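Local coordinates for acetylxylan esterase (Geobacillus stearothermophilus, PDB 5BN1), which cleaves acetyl side groups from the xylose units of xylan and xylo-oligosaccharides, working as a serine esterase of the GDSL family in a donut-shaped homooctamer, at residues V42-A47 and A206-I211; V85-G90 and S119-T124; I131-P136 and K159-E164. The protein carries 1 engineered substitution. All coordinates share one frame; numbering follows the deposited sequence.

Contact 1: residues V42-A47 and A206-I211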
# COMPACT_ATOMS: atom_id res chain seq x y z
N VAL A 42 -25.70 20.66 0.48
CA VAL A 42 -25.05 21.55 1.45
C VAL A 42 -24.28 22.62 0.68
O VAL A 42 -24.37 23.81 0.96
CB VAL A 42 -24.22 20.82 2.41
CG1 VAL A 42 -23.44 21.79 3.34
CG2 VAL A 42 -25.11 19.85 3.20
N GLY A 43 -23.59 22.19 -0.37
CA GLY A 43 -22.84 23.19 -1.09
C GLY A 43 -23.61 24.17 -1.82
O GLY A 43 -23.21 25.38 -1.92
N LEU A 44 -24.73 23.81 -2.52
CA LEU A 44 -25.62 24.70 -3.19
C LEU A 44 -26.28 25.70 -2.17
O LEU A 44 -26.43 26.89 -2.46
CB LEU A 44 -26.69 23.97 -3.98
CG LEU A 44 -26.17 23.40 -5.35
CD1 LEU A 44 -27.03 22.31 -5.84
CD2 LEU A 44 -26.10 24.61 -6.33
N LEU A 45 -26.66 25.16 -1.03
CA LEU A 45 -27.29 26.08 -0.01
C LEU A 45 -26.25 27.09 0.51
O LEU A 45 -26.65 28.29 0.64
CB LEU A 45 -27.92 25.24 1.13
CG LEU A 45 -29.21 24.52 0.87
CD1 LEU A 45 -29.43 23.55 1.99
CD2 LEU A 45 -30.33 25.51 0.65
N GLN A 46 -25.02 26.66 0.73
CA GLN A 46 -23.97 27.59 1.15
C GLN A 46 -23.63 28.58 0.10
O GLN A 46 -23.36 29.79 0.42
CB GLN A 46 -22.81 26.93 1.69
CG GLN A 46 -21.79 27.86 2.31
CD GLN A 46 -20.93 27.12 3.35
OE1 GLN A 46 -20.14 26.22 3.04
NE2 GLN A 46 -21.22 27.39 4.66
N ALA A 47 -23.63 28.17 -1.18
CA ALA A 47 -23.30 29.06 -2.26
C ALA A 47 -24.37 30.13 -2.48
O ALA A 47 -24.04 31.32 -2.77
CB ALA A 47 -23.07 28.28 -3.54
N ALA A 206 -33.94 17.75 -6.63
CA ALA A 206 -35.31 17.34 -6.11
C ALA A 206 -35.42 17.60 -4.66
O ALA A 206 -36.54 18.09 -4.20
CB ALA A 206 -35.54 15.90 -6.46
N PHE A 207 -34.43 17.35 -3.85
CA PHE A 207 -34.42 17.65 -2.42
C PHE A 207 -34.63 19.15 -2.21
O PHE A 207 -35.49 19.57 -1.39
CB PHE A 207 -33.22 17.12 -1.75
CG PHE A 207 -33.20 17.39 -0.30
CD1 PHE A 207 -32.69 18.58 0.21
CD2 PHE A 207 -33.72 16.44 0.59
CE1 PHE A 207 -32.70 18.83 1.57
CE2 PHE A 207 -33.72 16.70 1.95
CZ PHE A 207 -33.20 17.89 2.43
N LEU A 208 -33.77 19.93 -2.87
CA LEU A 208 -33.83 21.36 -2.69
C LEU A 208 -35.18 21.95 -3.02
O LEU A 208 -35.68 22.86 -2.27
CB LEU A 208 -32.68 22.03 -3.49
CG LEU A 208 -31.28 21.82 -2.91
CD1 LEU A 208 -30.20 22.15 -3.90
CD2 LEU A 208 -31.03 22.58 -1.61
N ARG A 209 -35.79 21.48 -4.07
CA ARG A 209 -37.10 21.97 -4.51
C ARG A 209 -38.08 21.81 -3.35
O ARG A 209 -38.85 22.72 -2.97
CB ARG A 209 -37.51 21.28 -5.74
CG ARG A 209 -38.91 21.71 -6.20
CD ARG A 209 -39.42 20.77 -7.23
NE ARG A 209 -40.51 21.19 -8.06
CZ ARG A 209 -41.17 20.39 -8.90
NH1 ARG A 209 -40.84 19.07 -9.03
NH2 ARG A 209 -42.17 20.89 -9.65
N GLU A 210 -38.07 20.63 -2.72
CA GLU A 210 -39.06 20.34 -1.66
C GLU A 210 -38.82 21.16 -0.39
O GLU A 210 -39.83 21.48 0.33
CB GLU A 210 -39.05 18.86 -1.33
CG GLU A 210 -40.06 18.44 -0.27
CD GLU A 210 -41.52 18.58 -0.69
OE1 GLU A 210 -41.87 18.96 -1.86
OE2 GLU A 210 -42.36 18.21 0.26
N ILE A 211 -37.59 21.62 -0.14
CA ILE A 211 -37.33 22.49 1.00
C ILE A 211 -37.43 23.99 0.67
O ILE A 211 -37.13 24.76 1.60
CB ILE A 211 -36.08 22.19 1.80
CG1 ILE A 211 -34.78 22.36 0.94
CG2 ILE A 211 -36.12 20.76 2.43
CD1 ILE A 211 -33.58 22.46 1.80
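No flat group comes between the two helices where L44 and L45 meet L208 and I211; the nearest ring, F207, sits beside the contact. Its ring is taken up by the sheet, meeting the ring of F11 with the planes at about 45°, while V41 of helix 37-48 lies against both F207 and L208. The meeting itself is between branched aliphatic side chains. L208 reaches in between L44 and L45, one methyl for each. Its CD1 lies 3.7 Å from CD1 of L44, which is set square across it. On the other branch, L208 CD2 comes to 3.6 Å from CG of L45 and also lies 3.8 Å from L45 CD2, the two leucines running antiparallel alongside one another. With CG set opposite its own carbonyl carbon (chi1 -72°), L208 sends this fork across toward helix 37-48. Farther along, I211 CD1 approaches L45 CD1 more loosely, at 4.3 Å.

This joins an early helix to the last helix of the SGNH-hydrolase α/β/α fold, 37-48 and 197-211, whose local axes pass 11.2 Å apart at 51°. That spacing is bridged by side chains, the CA atoms of L45 and L208 being 8.5 Å apart. An alanine in place of L208 would take away the whole fork beyond CB and would probably open a gap facing L44 and L45, leaving I211 as the one residue of 206-211 still touching L45. L45 is also covered by M1 and I54. L44 packs on M201 of a second subunit, and A47 on I202 of that same subunit, so helix 37-48 serves the octamer interface as well.

Contact 2: residues V85-G90 and S119-T124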
# COMPACT_ATOMS: atom_id res chain seq x y z
N VAL A 85 -34.96 15.44 9.82
CA VAL A 85 -34.45 14.13 9.40
C VAL A 85 -34.97 13.82 8.03
O VAL A 85 -36.13 13.77 7.70
CB VAL A 85 -34.85 12.97 10.37
CG1 VAL A 85 -34.31 11.60 9.90
CG2 VAL A 85 -34.33 13.22 11.72
N SER A 86 -34.01 13.58 7.10
CA SER A 86 -34.24 13.18 5.71
C SER A 86 -33.89 11.68 5.58
O SER A 86 -32.84 11.23 6.01
CB SER A 86 -33.37 13.94 4.68
OG SER A 86 -33.64 13.54 3.39
N ILE A 87 -34.89 10.94 5.11
CA ILE A 87 -34.78 9.48 4.95
C ILE A 87 -34.92 9.16 3.48
O ILE A 87 -35.88 9.48 2.80
CB ILE A 87 -35.89 8.69 5.74
CG1 ILE A 87 -35.86 9.20 7.18
CG2 ILE A 87 -35.69 7.21 5.56
CD1 ILE A 87 -37.16 8.77 7.90
N MET A 88 -33.95 8.35 2.94
CA MET A 88 -34.06 7.74 1.60
C MET A 88 -33.60 6.31 1.72
O MET A 88 -32.44 5.94 1.83
CB MET A 88 -33.26 8.44 0.48
CG MET A 88 -33.56 7.83 -0.86
SD MET A 88 -33.12 8.82 -2.30
CE MET A 88 -31.43 9.18 -1.92
N ILE A 89 -34.64 5.43 1.75
CA ILE A 89 -34.41 4.00 1.97
C ILE A 89 -35.43 3.20 1.19
O ILE A 89 -36.54 3.66 0.85
CB ILE A 89 -34.44 3.64 3.45
CG1 ILE A 89 -33.70 2.34 3.80
CG2 ILE A 89 -35.93 3.68 3.97
CD1 ILE A 89 -32.16 2.51 3.76
N GLY A 90 -35.00 2.01 0.77
CA GLY A 90 -35.84 1.07 -0.06
C GLY A 90 -35.15 0.48 -1.25
O GLY A 90 -35.55 -0.54 -1.73
N SER A 119 -43.22 3.10 11.49
CA SER A 119 -42.89 3.20 12.85
C SER A 119 -41.77 4.14 13.16
O SER A 119 -41.80 4.94 14.14
CB SER A 119 -42.51 1.85 13.42
OG SER A 119 -42.12 1.91 14.76
N LEU A 120 -40.75 4.16 12.31
CA LEU A 120 -39.65 5.07 12.49
C LEU A 120 -40.17 6.53 12.36
O LEU A 120 -39.68 7.39 13.10
CB LEU A 120 -38.52 4.80 11.44
CG LEU A 120 -37.78 3.53 11.80
CD1 LEU A 120 -36.80 3.24 10.64
CD2 LEU A 120 -37.02 3.46 13.06
N VAL A 121 -40.99 6.81 11.41
CA VAL A 121 -41.49 8.17 11.16
C VAL A 121 -42.32 8.61 12.35
O VAL A 121 -42.15 9.68 12.87
CB VAL A 121 -42.20 8.33 9.89
CG1 VAL A 121 -42.80 9.68 9.73
CG2 VAL A 121 -41.23 8.04 8.69
N LEU A 122 -43.21 7.71 12.79
CA LEU A 122 -44.06 8.14 13.93
C LEU A 122 -43.33 8.29 15.16
O LEU A 122 -43.73 9.22 15.99
CB LEU A 122 -45.21 7.04 14.09
CG LEU A 122 -46.24 6.93 13.05
CD1 LEU A 122 -47.15 5.67 13.27
CD2 LEU A 122 -47.05 8.21 12.93
N GLU A 123 -42.31 7.52 15.46
CA GLU A 123 -41.49 7.63 16.67
C GLU A 123 -40.69 8.96 16.63
O GLU A 123 -40.42 9.60 17.66
CB GLU A 123 -40.50 6.42 16.78
CG GLU A 123 -39.39 6.55 17.80
CD GLU A 123 -38.27 5.50 17.67
OE1 GLU A 123 -38.40 4.48 16.90
OE2 GLU A 123 -37.26 5.73 18.38
N THR A 124 -40.21 9.29 15.44
CA THR A 124 -39.33 10.41 15.29
C THR A 124 -40.07 11.77 15.25
O THR A 124 -39.57 12.78 15.77
CB THR A 124 -38.47 10.21 13.97
OG1 THR A 124 -37.80 8.95 14.14
CG2 THR A 124 -37.47 11.37 13.85
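V85 and I87 lie on one face of strand 84-88, with T124 and V121 of the helix opposite them, the CA atoms 8.5 Å apart for V85 and T124 and 9.2 Å for I87 and V121. The side chains meet through methyls alone: V85 CG2 lies 4.2 Å from T124 CG2, and I87 CD1 is 4.2 Å from V121 CG2. T124 divides its two branches, OG1 turning to its own helix and CG2 to the strand. With chi1 at -58°, OG1 folds back beside its own backbone N and CG2 is left to meet V85. OG1 donates to L120 O one turn earlier, at 2.7 Å, reaching that oxygen with a C=O...OG1 angle of 158° and a 20° tilt from the carbonyl plane.

L120 O also accepts the helical bond from T124 N, so two bonds grip it. The arrangement belongs to a crossover of the α/β/α sandwich: strand 84-88, central in the parallel sheet, is joined to its neighbour 130-134 through helices 91-99 and 110-124, the latter packing here. W73 of helix 66-78 reaches the same spot, its NE1 hydrogen-bonded to T124 OG1 and its side chain touching I87 and L120.

Contact 3: residues I131-P136 and K159-E164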
# COMPACT_ATOMS: atom_id res chain seq x y z
N ILE A 131 -39.63 16.11 9.07
CA ILE A 131 -39.10 14.89 8.41
C ILE A 131 -39.30 15.09 6.97
O ILE A 131 -40.32 15.52 6.45
CB ILE A 131 -39.85 13.65 8.91
CG1 ILE A 131 -39.46 13.41 10.37
CG2 ILE A 131 -39.49 12.42 8.02
CD1 ILE A 131 -40.25 12.29 11.02
N ILE A 132 -38.24 14.68 6.16
CA ILE A 132 -38.36 14.66 4.77
C ILE A 132 -38.20 13.21 4.24
O ILE A 132 -37.23 12.59 4.58
CB ILE A 132 -37.20 15.47 4.04
CG1 ILE A 132 -37.16 16.90 4.61
CG2 ILE A 132 -37.47 15.52 2.56
CD1 ILE A 132 -35.92 17.31 5.29
N LEU A 133 -39.25 12.67 3.64
CA LEU A 133 -39.23 11.32 3.13
C LEU A 133 -38.98 11.43 1.67
O LEU A 133 -39.72 11.89 0.84
CB LEU A 133 -40.64 10.66 3.37
CG LEU A 133 -40.73 10.31 4.82
CD1 LEU A 133 -42.19 9.88 5.08
CD2 LEU A 133 -39.91 9.14 5.21
N MET A 134 -37.81 10.80 1.28
CA MET A 134 -37.51 10.66 -0.11
C MET A 134 -37.75 9.26 -0.58
O MET A 134 -37.40 8.31 0.07
CB MET A 134 -35.99 10.92 -0.30
CG MET A 134 -35.50 12.24 0.21
SD MET A 134 -33.63 12.55 0.07
CE MET A 134 -33.54 12.64 -1.71
N THR A 135 -38.36 9.11 -1.71
CA THR A 135 -38.65 7.77 -2.26
C THR A 135 -37.32 7.10 -2.64
O THR A 135 -36.36 7.83 -2.97
CB THR A 135 -39.52 7.72 -3.52
OG1 THR A 135 -38.94 8.46 -4.63
CG2 THR A 135 -40.87 8.44 -3.24
N PRO A 136 -37.23 5.80 -2.51
CA PRO A 136 -36.21 5.10 -3.33
C PRO A 136 -36.48 5.38 -4.79
O PRO A 136 -37.48 5.95 -5.28
CB PRO A 136 -36.38 3.68 -2.86
CG PRO A 136 -37.91 3.51 -2.75
CD PRO A 136 -38.25 4.78 -2.04
N LYS A 159 -44.84 7.78 -0.07
CA LYS A 159 -45.73 8.93 -0.46
C LYS A 159 -46.91 8.92 0.57
O LYS A 159 -47.19 9.95 1.21
CB LYS A 159 -46.17 8.86 -1.82
CG LYS A 159 -47.02 10.12 -2.22
CD LYS A 159 -47.20 10.23 -3.69
CE LYS A 159 -47.71 11.67 -4.05
NZ LYS A 159 -47.89 11.67 -5.49
N GLN A 160 -47.40 7.72 0.80
CA GLN A 160 -48.57 7.64 1.73
C GLN A 160 -48.22 7.81 3.15
O GLN A 160 -49.00 8.54 3.89
CB GLN A 160 -49.31 6.37 1.35
CG GLN A 160 -49.95 6.27 -0.04
CD GLN A 160 -50.88 7.40 -0.86
OE1 GLN A 160 -50.91 8.63 -0.56
NE2 GLN A 160 -51.49 6.94 -2.03
N ILE A 161 -47.09 7.36 3.61
CA ILE A 161 -46.54 7.61 4.92
C ILE A 161 -46.37 9.15 5.04
O ILE A 161 -46.64 9.76 6.09
CB ILE A 161 -45.33 6.80 5.33
CG1 ILE A 161 -45.63 5.24 5.41
CG2 ILE A 161 -44.77 7.28 6.62
CD1 ILE A 161 -44.46 4.39 5.53
N ALA A 162 -45.76 9.78 4.06
CA ALA A 162 -45.49 11.20 4.19
C ALA A 162 -46.84 12.00 4.30
O ALA A 162 -46.91 12.91 5.08
CB ALA A 162 -44.69 11.74 3.01
N GLU A 163 -47.81 11.61 3.52
CA GLU A 163 -49.19 12.29 3.51
C GLU A 163 -49.81 12.18 4.88
O GLU A 163 -50.19 13.20 5.52
CB GLU A 163 -50.02 11.67 2.45
CG GLU A 163 -49.96 12.55 1.21
CD GLU A 163 -50.37 11.87 -0.09
OE1 GLU A 163 -49.93 12.29 -1.20
OE2 GLU A 163 -51.16 10.91 0.01
N GLU A 164 -49.80 11.00 5.39
CA GLU A 164 -50.36 10.71 6.73
C GLU A 164 -49.71 11.39 7.90
O GLU A 164 -50.40 11.80 8.84
CB GLU A 164 -50.32 9.22 6.83
CG GLU A 164 -50.42 8.42 8.06
CD GLU A 164 -50.11 6.92 7.72
OE1 GLU A 164 -50.03 6.56 6.43
OE2 GLU A 164 -49.89 6.17 8.74
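L133 turns its CG opposite its own carbonyl carbon (chi1 -75°), and the extended second torsion carries CD1 out from the strand onto helix 146-165, while I161, with chi1 -63°, swings its CG2 branch opposite the backbone N and within touch of that same methyl. The result is a single leucine methyl pressed on the helix. CD1 of L133 stands 3.7 Å from A162 CB and equally 3.7 Å from A162 CA, so it rests on the backbone of the helix as much as on a side chain. I161 flanks it, with CG2 at 4.0 Å from L133 CD1. Having only a methyl, A162 lets the helix come close: the CA atoms of L133 and A162 are 6.4 Å apart.

Strand 130-134, helix 146-165 and strand 168-170 form a β-α-β unit, and this contact is where the helix lies down on the first strand of that unit; A162 also touches F169 on the second strand. Around L133, I87 of the neighbouring strand and V121 of helix 110-124 add to the apolar surroundings, and an imidazole, probably carried over from crystallisation, lies about 4 Å from the side chain of I161. Just past the strand, T135 OG1 donates to P136 O at 3.0 Å, coming in at a C=O...OG1 angle of 134°, and T135 O is hydrogen-bonded to T172 OG1, so OG1 and the carbonyl O of T135 are both bonded away from helix 146-165.

Across the two segments, then, cohesion comes from dispersion and from keeping buried methyls away from water; such contacts have little directionality, and the close approach of L133 CD1 to A162 probably helps to set the spacing.

Contacts 2 and 3 are neighbours, their centres 8 Å apart, and they share the parallel sheet: strands 84-88 and 130-134 lie side by side, with probable backbone hydrogen bonds from I132 N to V85 O and from M134 N to I87 O. Both segments of contact 2 precede those of contact 3, and helix 110-124 leads through a short loop into strand 130-134. Contact 1 stands 20 Å from contact 2 and 18 Å from contact 3, and its segments bracket both in sequence. F207 links it to the sheet, touching S86, I132 and M134. Contact 1 thus belongs to the helical layer on one face, contacts 2 and 3 to that on the other, as in an α/β/α sandwich.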